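Local coordinates for protein flavin prenyltransferase UbiX (Methanocaldococcus jannaschii, PDB 6M8V) that probably transfers a dimethylallyl group from dimethylallyl phosphate to FMN, making the prenylated flavin cofactor used by the decarboxylase UbiD, at residues I4-G9 with N30-N35; V80-S85 with I116-E121; S11-A16 with K39-E44. All coordinates share one frame; numbering follows the deposited sequence.

From the N terminus, strand 2-7 runs into the flavin-binding loop and helix 13-22, and the chain returns along strand 28-33, where contact 1 closes this first beta-alpha-beta unit. Contact 3 opens at 11-16, the end of that loop and the start of helix 13-22, and closes only at 39-44, on the helix after strand 28-33; contacts 1 and 3 therefore cross. Contact 2 follows in series. It opens on strand 78-84, the other neighbour of strand 2-7, and closes at 116-121 after helices 86-94 and 100-110. Contacts 1 and 2 each pair two strands, and these four lie side by side in the parallel sheet; contact 3 joins two helices packed on it, and all three touch FMN.

Contact 1. Residues I4-G9 with N30-N35; sequences IVCITG and NLIISN. With FMN (flavin mononucleotide), chain B.
The flat carboxamide of Asn30 has the tip of Ile4 over one of its faces, displaced toward the amide's own CB: Ile4 CD1 is 3.7 Å from Asn30 CB and 4.2 Å from Asn30 CG. Asp58 and Tyr60 of the next strand also touch the Asn30 side chain. Farther along this side of the sheet, the CD1 end of Ile32 lies against Ile4 CG2 and Cys6 SG. The opposite side carries Val5, Ile7, Leu31 and Ile33. Here Leu31 has its CG anti to the backbone N (chi1 180°), and its CD1 reaches across to Ile7 CD1 at 3.8 Å and also touches Val5 CG1. Ile7 and Ile33 lie alongside each other and point the same way, with Ile7 CD1 3.9 Å from Ile33 CG1. The backbones form the parallel pairing of a beta-alpha-beta crossover, strand 2-7 to strand 28-33 by way of helix 13-22, in a Rossmann-like sheet. Four hydrogen bonds join them, from Val5 N to Asn30 O (2.7 Å) through to Ser34 N to Ile7 O (3.0 Å). Past this last bond strand 2-7 runs into a loop and strand 28-33 into the N-cap of helix 35-45, and both meet the FMN phosphate. Ser34 OG donates to FMN O1P at 2.7 Å and, as that N-cap, also bonds Ala37 N. Gly9 N is directed at the same phosphate oxygen, though the modelled separation is doubtfully short. A side chain at Gly9 would collide with the ribityl O2'. Thr8 turns its hydroxyl instead to the neighbouring strand, where Pro83 O and Ser85 N bond it, while its CB approaches FMN O2P to 3.3 Å.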
# COMPACT_ATOMS: atom_id res chain seq x y z
N ILE A 4 8.73 -22.72 25.38
CA ILE A 4 10.06 -22.15 25.25
C ILE A 4 10.03 -20.74 25.83
O ILE A 4 9.30 -19.87 25.34
CB ILE A 4 10.53 -22.13 23.78
CG1 ILE A 4 10.08 -23.39 23.04
CG2 ILE A 4 12.04 -21.96 23.70
CD1 ILE A 4 10.79 -24.64 23.47
N VAL A 5 10.80 -20.51 26.89
CA VAL A 5 10.92 -19.20 27.50
C VAL A 5 12.24 -18.58 27.04
O VAL A 5 13.31 -19.17 27.24
CB VAL A 5 10.84 -19.28 29.04
CG1 VAL A 5 11.15 -17.92 29.65
CG2 VAL A 5 9.47 -19.76 29.47
N CYS A 6 12.16 -17.41 26.42
CA CYS A 6 13.32 -16.72 25.87
C CYS A 6 13.46 -15.37 26.56
O CYS A 6 12.56 -14.53 26.48
CB CYS A 6 13.18 -16.53 24.36
SG CYS A 6 12.75 -18.02 23.41
N ILE A 7 14.60 -15.16 27.22
CA ILE A 7 14.89 -13.91 27.93
C ILE A 7 15.89 -13.12 27.10
O ILE A 7 16.99 -13.59 26.83
CB ILE A 7 15.45 -14.17 29.34
CG1 ILE A 7 14.67 -15.30 30.03
CG2 ILE A 7 15.41 -12.89 30.16
CD1 ILE A 7 15.12 -15.57 31.47
N THR A 8 15.51 -11.91 26.71
CA THR A 8 16.40 -11.03 25.95
C THR A 8 16.74 -9.80 26.78
O THR A 8 16.14 -9.52 27.82
CB THR A 8 15.78 -10.63 24.60
OG1 THR A 8 14.58 -9.87 24.82
CG2 THR A 8 15.45 -11.86 23.78
N GLY A 9 17.74 -9.06 26.29
CA GLY A 9 18.30 -7.96 27.05
C GLY A 9 17.44 -6.71 27.10
O GLY A 9 17.75 -5.71 26.45
N ASN A 30 11.58 -25.12 28.36
CA ASN A 30 12.91 -24.94 27.79
C ASN A 30 13.27 -23.46 27.85
O ASN A 30 12.45 -22.59 27.53
CB ASN A 30 12.98 -25.45 26.35
CG ASN A 30 12.85 -26.96 26.26
OD1 ASN A 30 12.22 -27.59 27.11
ND2 ASN A 30 13.43 -27.54 25.23
N LEU A 31 14.50 -23.17 28.27
CA LEU A 31 14.93 -21.81 28.56
C LEU A 31 16.12 -21.43 27.69
O LEU A 31 17.06 -22.22 27.52
CB LEU A 31 15.30 -21.66 30.04
CG LEU A 31 15.79 -20.32 30.57
CD1 LEU A 31 14.73 -19.24 30.44
CD2 LEU A 31 16.22 -20.47 32.01
N ILE A 32 16.07 -20.23 27.13
CA ILE A 32 17.19 -19.62 26.43
C ILE A 32 17.37 -18.21 26.98
O ILE A 32 16.38 -17.48 27.13
CB ILE A 32 16.98 -19.58 24.91
CG1 ILE A 32 16.42 -20.91 24.40
CG2 ILE A 32 18.29 -19.24 24.20
CD1 ILE A 32 15.82 -20.83 23.00
N ILE A 33 18.61 -17.83 27.27
CA ILE A 33 18.93 -16.52 27.82
C ILE A 33 20.02 -15.91 26.95
O ILE A 33 21.10 -16.50 26.79
CB ILE A 33 19.39 -16.60 29.29
CG1 ILE A 33 18.35 -17.34 30.13
CG2 ILE A 33 19.63 -15.21 29.85
CD1 ILE A 33 18.79 -17.61 31.57
N SER A 34 19.74 -14.74 26.37
CA SER A 34 20.74 -14.08 25.54
C SER A 34 21.86 -13.51 26.41
O SER A 34 21.69 -13.28 27.61
CB SER A 34 20.12 -12.97 24.70
OG SER A 34 19.74 -11.87 25.52
N ASN A 35 23.01 -13.26 25.78
CA ASN A 35 24.15 -12.71 26.51
C ASN A 35 23.80 -11.38 27.16
O ASN A 35 24.20 -11.13 28.31
CB ASN A 35 25.35 -12.55 25.57
CG ASN A 35 26.08 -13.85 25.33
OD1 ASN A 35 26.04 -14.76 26.15
ND2 ASN A 35 26.76 -13.94 24.19
N1 FMN B . 16.55 -2.47 24.92
C2 FMN B . 15.18 -2.39 24.80
O2 FMN B . 14.71 -2.49 23.68
N3 FMN B . 14.36 -2.19 25.90
C4 FMN B . 14.94 -2.09 27.16
O4 FMN B . 14.27 -1.93 28.18
C4A FMN B . 16.32 -2.17 27.28
N5 FMN B . 16.87 -2.06 28.53
C5A FMN B . 18.23 -2.14 28.68
C6 FMN B . 18.76 -2.02 29.95
C7 FMN B . 20.13 -2.10 30.12
C7M FMN B . 20.69 -1.98 31.50
C8 FMN B . 20.97 -2.29 29.03
C8M FMN B . 22.45 -2.37 29.25
C9 FMN B . 20.44 -2.40 27.75
C9A FMN B . 19.06 -2.33 27.57
N10 FMN B . 18.51 -2.44 26.31
C10 FMN B . 17.14 -2.36 26.16
C1' FMN B . 19.40 -2.63 25.10
C2' FMN B . 19.40 -4.07 24.59
O2' FMN B . 19.91 -4.93 25.59
C3' FMN B . 20.24 -4.22 23.34
O3' FMN B . 19.53 -3.72 22.22
C4' FMN B . 20.65 -5.68 23.12
O4' FMN B . 21.39 -5.78 21.93
C5' FMN B . 19.47 -6.65 23.07
O5' FMN B . 19.95 -7.91 22.64
P FMN B . 19.13 -9.28 22.91
O1P FMN B . 19.07 -9.52 24.40
O2P FMN B . 17.72 -9.10 22.40
O3P FMN B . 19.80 -10.43 22.21

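Contact 2. Residues V80-S85 with I116-E121; sequences VVVPCS and IIMPRE. With FMN (flavin mononucleotide), chain B; PO4 (phosphate ion), chain C.
Met118 and Cys84 bury more surface here than any other residue. The thioether of Met118 lies alongside Val82, pointing the same way, with SD 3.7 Å from Val82 CG2; Val163 and Val167 of helix 156-171 pack on it as well. Its backbone serves both sides of a beta bulge. Met118 N donates to Val81 O (3.0 Å), and Met118 O receives Cys84 N, one residue later on strand 78-84 than regular pairing would supply, at 2.8 Å and from 55° above the carbonyl plane. The cis peptide before Pro83 lies within this kink. Cys84 rests its CB over the Met118 carbonyl, 3.6 Å from Met118 C, and its O accepts Arg120 N. This last bond holds the start of the loop that meets the flavin. FMN N3 donates to Arg120 O at 2.8 Å, and Arg120 NH2 reaches FMN O4 at 2.7 Å, nearly straight (175°) and in the guanidinium plane. NH2 also makes a weak bond to a phosphate ion, to which Tyr150 of a third subunit is hydrogen-bonded too. The paired grip on N3 and O4 would help to fix the orientation of the pyrimidine ring in its plane, and the guanidinium would probably polarise the C4 carbonyl.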
# COMPACT_ATOMS: atom_id res chain seq x y z
N VAL A 80 7.53 -17.98 24.56
CA VAL A 80 7.33 -16.72 25.26
C VAL A 80 8.65 -15.98 25.29
O VAL A 80 9.63 -16.47 25.87
CB VAL A 80 6.79 -16.92 26.69
CG1 VAL A 80 6.38 -15.57 27.28
CG2 VAL A 80 5.61 -17.88 26.69
N VAL A 81 8.69 -14.81 24.66
CA VAL A 81 9.85 -13.94 24.69
C VAL A 81 9.55 -12.87 25.74
O VAL A 81 8.76 -11.96 25.50
CB VAL A 81 10.14 -13.34 23.31
CG1 VAL A 81 11.50 -12.66 23.32
CG2 VAL A 81 10.09 -14.43 22.25
N VAL A 82 10.18 -13.00 26.90
CA VAL A 82 9.92 -12.11 28.03
C VAL A 82 11.21 -11.82 28.78
O VAL A 82 11.90 -12.75 29.22
CB VAL A 82 8.86 -12.72 28.98
CG1 VAL A 82 9.22 -14.16 29.34
CG2 VAL A 82 8.75 -11.87 30.23
N PRO A 83 11.61 -10.55 28.91
CA PRO A 83 11.04 -9.46 28.11
C PRO A 83 11.62 -9.50 26.70
O PRO A 83 12.60 -10.21 26.48
CB PRO A 83 11.50 -8.21 28.87
CG PRO A 83 12.81 -8.62 29.46
CD PRO A 83 12.64 -10.06 29.85
N CYS A 84 11.03 -8.77 25.76
CA CYS A 84 11.50 -8.75 24.38
C CYS A 84 12.18 -7.41 24.12
O CYS A 84 11.53 -6.36 24.19
CB CYS A 84 10.35 -8.96 23.40
SG CYS A 84 10.87 -9.15 21.67
N SER A 85 13.48 -7.45 23.84
CA SER A 85 14.19 -6.23 23.50
C SER A 85 13.71 -5.71 22.14
O SER A 85 13.08 -6.42 21.36
CB SER A 85 15.69 -6.48 23.48
OG SER A 85 16.05 -7.37 22.43
N ILE A 116 4.28 -15.74 21.84
CA ILE A 116 4.00 -14.59 22.70
C ILE A 116 5.27 -13.77 22.83
O ILE A 116 6.33 -14.31 23.18
CB ILE A 116 3.52 -15.03 24.09
CG1 ILE A 116 2.27 -15.92 23.98
CG2 ILE A 116 3.28 -13.81 24.98
CD1 ILE A 116 1.86 -16.55 25.31
N ILE A 117 5.18 -12.47 22.56
CA ILE A 117 6.30 -11.56 22.73
C ILE A 117 5.87 -10.43 23.64
O ILE A 117 4.73 -9.95 23.56
CB ILE A 117 6.82 -11.02 21.38
CG1 ILE A 117 5.73 -10.24 20.65
CG2 ILE A 117 7.31 -12.16 20.50
CD1 ILE A 117 6.24 -9.40 19.50
N MET A 118 6.78 -9.99 24.50
CA MET A 118 6.51 -8.95 25.50
C MET A 118 7.52 -7.82 25.35
O MET A 118 8.46 -7.70 26.15
CB MET A 118 6.54 -9.54 26.91
CG MET A 118 5.80 -10.86 26.99
SD MET A 118 5.42 -11.38 28.67
CE MET A 118 4.33 -10.07 29.23
N PRO A 119 7.36 -6.97 24.34
CA PRO A 119 8.34 -5.89 24.11
C PRO A 119 8.28 -4.85 25.22
O PRO A 119 7.22 -4.34 25.57
CB PRO A 119 7.91 -5.30 22.76
CG PRO A 119 6.46 -5.63 22.66
CD PRO A 119 6.27 -6.95 23.34
N ARG A 120 9.45 -4.54 25.78
CA ARG A 120 9.59 -3.62 26.91
C ARG A 120 10.37 -2.40 26.44
O ARG A 120 11.59 -2.47 26.25
CB ARG A 120 10.29 -4.29 28.09
CG ARG A 120 9.73 -3.97 29.49
CD ARG A 120 9.84 -2.48 29.87
NE ARG A 120 11.10 -1.87 29.47
CZ ARG A 120 11.36 -0.57 29.53
NH1 ARG A 120 10.45 0.28 29.99
NH2 ARG A 120 12.54 -0.12 29.12
N GLU A 121 9.66 -1.29 26.26
CA GLU A 121 10.26 -0.04 25.82
C GLU A 121 9.27 1.08 26.11
O GLU A 121 8.06 0.86 26.14
CB GLU A 121 10.61 -0.07 24.33
CG GLU A 121 11.41 1.14 23.85
CD GLU A 121 12.59 1.44 24.75
OE1 GLU A 121 12.42 2.20 25.73
OE2 GLU A 121 13.70 0.93 24.47
N1 FMN B . 16.55 -2.47 24.92
C2 FMN B . 15.18 -2.39 24.80
O2 FMN B . 14.71 -2.49 23.68
N3 FMN B . 14.36 -2.19 25.90
C4 FMN B . 14.94 -2.09 27.16
O4 FMN B . 14.27 -1.93 28.18
C4A FMN B . 16.32 -2.17 27.28
N5 FMN B . 16.87 -2.06 28.53
C5A FMN B . 18.23 -2.14 28.68
C6 FMN B . 18.76 -2.02 29.95
C7 FMN B . 20.13 -2.10 30.12
C7M FMN B . 20.69 -1.98 31.50
C8 FMN B . 20.97 -2.29 29.03
C8M FMN B . 22.45 -2.37 29.25
C9 FMN B . 20.44 -2.40 27.75
C9A FMN B . 19.06 -2.33 27.57
N10 FMN B . 18.51 -2.44 26.31
C10 FMN B . 17.14 -2.36 26.16
C1' FMN B . 19.40 -2.63 25.10
C2' FMN B . 19.40 -4.07 24.59
O2' FMN B . 19.91 -4.93 25.59
C3' FMN B . 20.24 -4.22 23.34
O3' FMN B . 19.53 -3.72 22.22
C4' FMN B . 20.65 -5.68 23.12
O4' FMN B . 21.39 -5.78 21.93
C5' FMN B . 19.47 -6.65 23.07
O5' FMN B . 19.95 -7.91 22.64
P FMN B . 19.13 -9.28 22.91
O1P FMN B . 19.07 -9.52 24.40
O2P FMN B . 17.72 -9.10 22.40
O3P FMN B . 19.80 -10.43 22.21
P PO4 C . 14.89 3.13 28.40
O1 PO4 C . 16.28 2.75 28.86
O2 PO4 C . 14.06 3.59 29.58
O3 PO4 C . 14.97 4.24 27.39
O4 PO4 C . 14.25 1.91 27.79

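Contact 3. Residues S11-A16 with K39-E44; sequences SGVIYA and KIIKEE. With FMN (flavin mononucleotide), chain B.
Glu44 OE1 is gripped by two donors: Gly12 N, which meets its syn lone pair at 3.0 Å, and a water at 2.9 Å that in turn accepts from Ile14 N. The second carboxylate oxygen, Glu44 OE2, takes the hydroxyl of Ser11 at 2.5 Å (OG to OE2), again on the syn side but 20° out of the carboxylate plane. Ser11 OG can serve both Glu44 and the backbone N of Phe149 in a third subunit because it is turned anti to its own N (chi1 -172°). An alanine in place of Glu44 would probably leave Gly12 N and the Ser11 hydroxyl without their acceptor, with the serine still held by Phe149 N of the third subunit. The native carboxylate straps helix 35-45 to the loop between strand 2-7 and helix 13-22, the first flavin-binding loop of this Rossmann-like fold, with both helices on the same side of the sheet. Next to the polar bonds, Val13 packs against helix 35-45. Its CG1 touches Ile40 CG2 at 4.0 Å, its CB meets Ile41 CG1 with the two side chains crossing at about a right angle, and its CG2 lies 3.6 Å from Glu44 OE1. Toward the cofactor, Ser11 N donates to FMN O4 at 3.2 Å, while Ile40 CD1 stands over the face of the flavin's benzenoid ring, 3.7 Å from FMN C6, one of the two atoms that are probably prenylated.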
# COMPACT_ATOMS: atom_id res chain seq x y z
N SER A 11 14.90 -4.35 30.10
CA SER A 11 14.54 -4.21 31.50
C SER A 11 13.28 -5.01 31.81
O SER A 11 12.41 -5.19 30.96
CB SER A 11 14.33 -2.74 31.87
OG SER A 11 14.16 -2.59 33.27
N GLY A 12 13.20 -5.51 33.04
CA GLY A 12 12.06 -6.28 33.47
C GLY A 12 12.23 -7.77 33.41
O GLY A 12 11.23 -8.48 33.23
N VAL A 13 13.45 -8.28 33.55
CA VAL A 13 13.66 -9.72 33.58
C VAL A 13 13.00 -10.38 34.79
O VAL A 13 12.88 -11.61 34.82
CB VAL A 13 15.17 -10.05 33.57
CG1 VAL A 13 15.75 -9.83 32.18
CG2 VAL A 13 15.91 -9.21 34.61
N ILE A 14 12.56 -9.59 35.77
CA ILE A 14 11.81 -10.14 36.90
C ILE A 14 10.54 -10.84 36.41
O ILE A 14 10.10 -11.82 37.02
CB ILE A 14 11.49 -9.04 37.93
CG1 ILE A 14 10.81 -9.64 39.16
CG2 ILE A 14 10.63 -7.95 37.31
CD1 ILE A 14 10.62 -8.65 40.28
N TYR A 15 9.95 -10.35 35.32
CA TYR A 15 8.79 -11.03 34.75
C TYR A 15 9.16 -12.44 34.32
O TYR A 15 8.39 -13.38 34.54
CB TYR A 15 8.24 -10.25 33.56
CG TYR A 15 7.63 -8.91 33.87
CD1 TYR A 15 6.50 -8.80 34.68
CD2 TYR A 15 8.14 -7.74 33.32
CE1 TYR A 15 5.93 -7.57 34.95
CE2 TYR A 15 7.57 -6.51 33.58
CZ TYR A 15 6.47 -6.43 34.40
OH TYR A 15 5.90 -5.21 34.66
N ALA A 16 10.32 -12.60 33.69
CA ALA A 16 10.74 -13.93 33.24
C ALA A 16 11.02 -14.85 34.43
O ALA A 16 10.69 -16.04 34.39
CB ALA A 16 11.97 -13.82 32.34
N LYS A 39 23.60 -10.21 31.53
CA LYS A 39 24.06 -9.02 32.24
C LYS A 39 22.91 -8.29 32.92
O LYS A 39 23.10 -7.73 34.00
CB LYS A 39 24.79 -8.08 31.28
CG LYS A 39 26.02 -8.69 30.63
CD LYS A 39 26.35 -7.98 29.32
CE LYS A 39 27.55 -8.62 28.64
NZ LYS A 39 27.70 -8.12 27.24
N ILE A 40 21.72 -8.30 32.33
CA ILE A 40 20.60 -7.57 32.92
C ILE A 40 20.06 -8.31 34.15
O ILE A 40 19.69 -7.69 35.15
CB ILE A 40 19.51 -7.32 31.87
CG1 ILE A 40 20.04 -6.33 30.82
CG2 ILE A 40 18.24 -6.78 32.51
CD1 ILE A 40 18.98 -5.70 29.96
N ILE A 41 20.01 -9.65 34.08
CA ILE A 41 19.65 -10.44 35.26
C ILE A 41 20.59 -10.11 36.42
O ILE A 41 20.15 -9.93 37.56
CB ILE A 41 19.71 -11.94 34.92
CG1 ILE A 41 18.59 -12.33 33.95
CG2 ILE A 41 19.62 -12.79 36.19
CD1 ILE A 41 18.78 -13.72 33.37
N LYS A 42 21.89 -10.02 36.13
CA LYS A 42 22.86 -9.70 37.17
C LYS A 42 22.63 -8.29 37.72
O LYS A 42 22.69 -8.08 38.94
CB LYS A 42 24.28 -9.84 36.62
CG LYS A 42 25.38 -9.16 37.42
CD LYS A 42 25.42 -9.61 38.88
CE LYS A 42 25.94 -11.03 39.01
NZ LYS A 42 25.34 -11.72 40.20
N GLU A 43 22.36 -7.33 36.84
CA GLU A 43 22.25 -5.94 37.28
C GLU A 43 20.92 -5.67 37.99
O GLU A 43 20.89 -4.96 39.00
CB GLU A 43 22.42 -5.00 36.09
CG GLU A 43 22.65 -3.55 36.49
CD GLU A 43 24.05 -3.29 36.99
OE1 GLU A 43 24.85 -4.25 37.08
OE2 GLU A 43 24.37 -2.12 37.29
N GLU A 44 19.83 -6.22 37.48
CA GLU A 44 18.51 -5.91 38.00
C GLU A 44 18.06 -6.86 39.11
O GLU A 44 17.28 -6.45 39.98
CB GLU A 44 17.46 -5.93 36.88
CG GLU A 44 17.55 -4.75 35.92
CD GLU A 44 16.36 -4.68 34.96
OE1 GLU A 44 15.56 -5.64 34.91
OE2 GLU A 44 16.23 -3.66 34.26
N1 FMN B . 16.55 -2.47 24.92
C2 FMN B . 15.18 -2.39 24.80
O2 FMN B . 14.71 -2.49 23.68
N3 FMN B . 14.36 -2.19 25.90
C4 FMN B . 14.94 -2.09 27.16
O4 FMN B . 14.27 -1.93 28.18
C4A FMN B . 16.32 -2.17 27.28
N5 FMN B . 16.87 -2.06 28.53
C5A FMN B . 18.23 -2.14 28.68
C6 FMN B . 18.76 -2.02 29.95
C7 FMN B . 20.13 -2.10 30.12
C7M FMN B . 20.69 -1.98 31.50
C8 FMN B . 20.97 -2.29 29.03
C8M FMN B . 22.45 -2.37 29.25
C9 FMN B . 20.44 -2.40 27.75
C9A FMN B . 19.06 -2.33 27.57
N10 FMN B . 18.51 -2.44 26.31
C10 FMN B . 17.14 -2.36 26.16
C1' FMN B . 19.40 -2.63 25.10
C2' FMN B . 19.40 -4.07 24.59
O2' FMN B . 19.91 -4.93 25.59
C3' FMN B . 20.24 -4.22 23.34
O3' FMN B . 19.53 -3.72 22.22
C4' FMN B . 20.65 -5.68 23.12
O4' FMN B . 21.39 -5.78 21.93
C5' FMN B . 19.47 -6.65 23.07
O5' FMN B . 19.95 -7.91 22.64
P FMN B . 19.13 -9.28 22.91
O1P FMN B . 19.07 -9.52 24.40
O2P FMN B . 17.72 -9.10 22.40
O3P FMN B . 19.80 -10.43 22.21
O HOH W 1 13.71 -7.29 36.36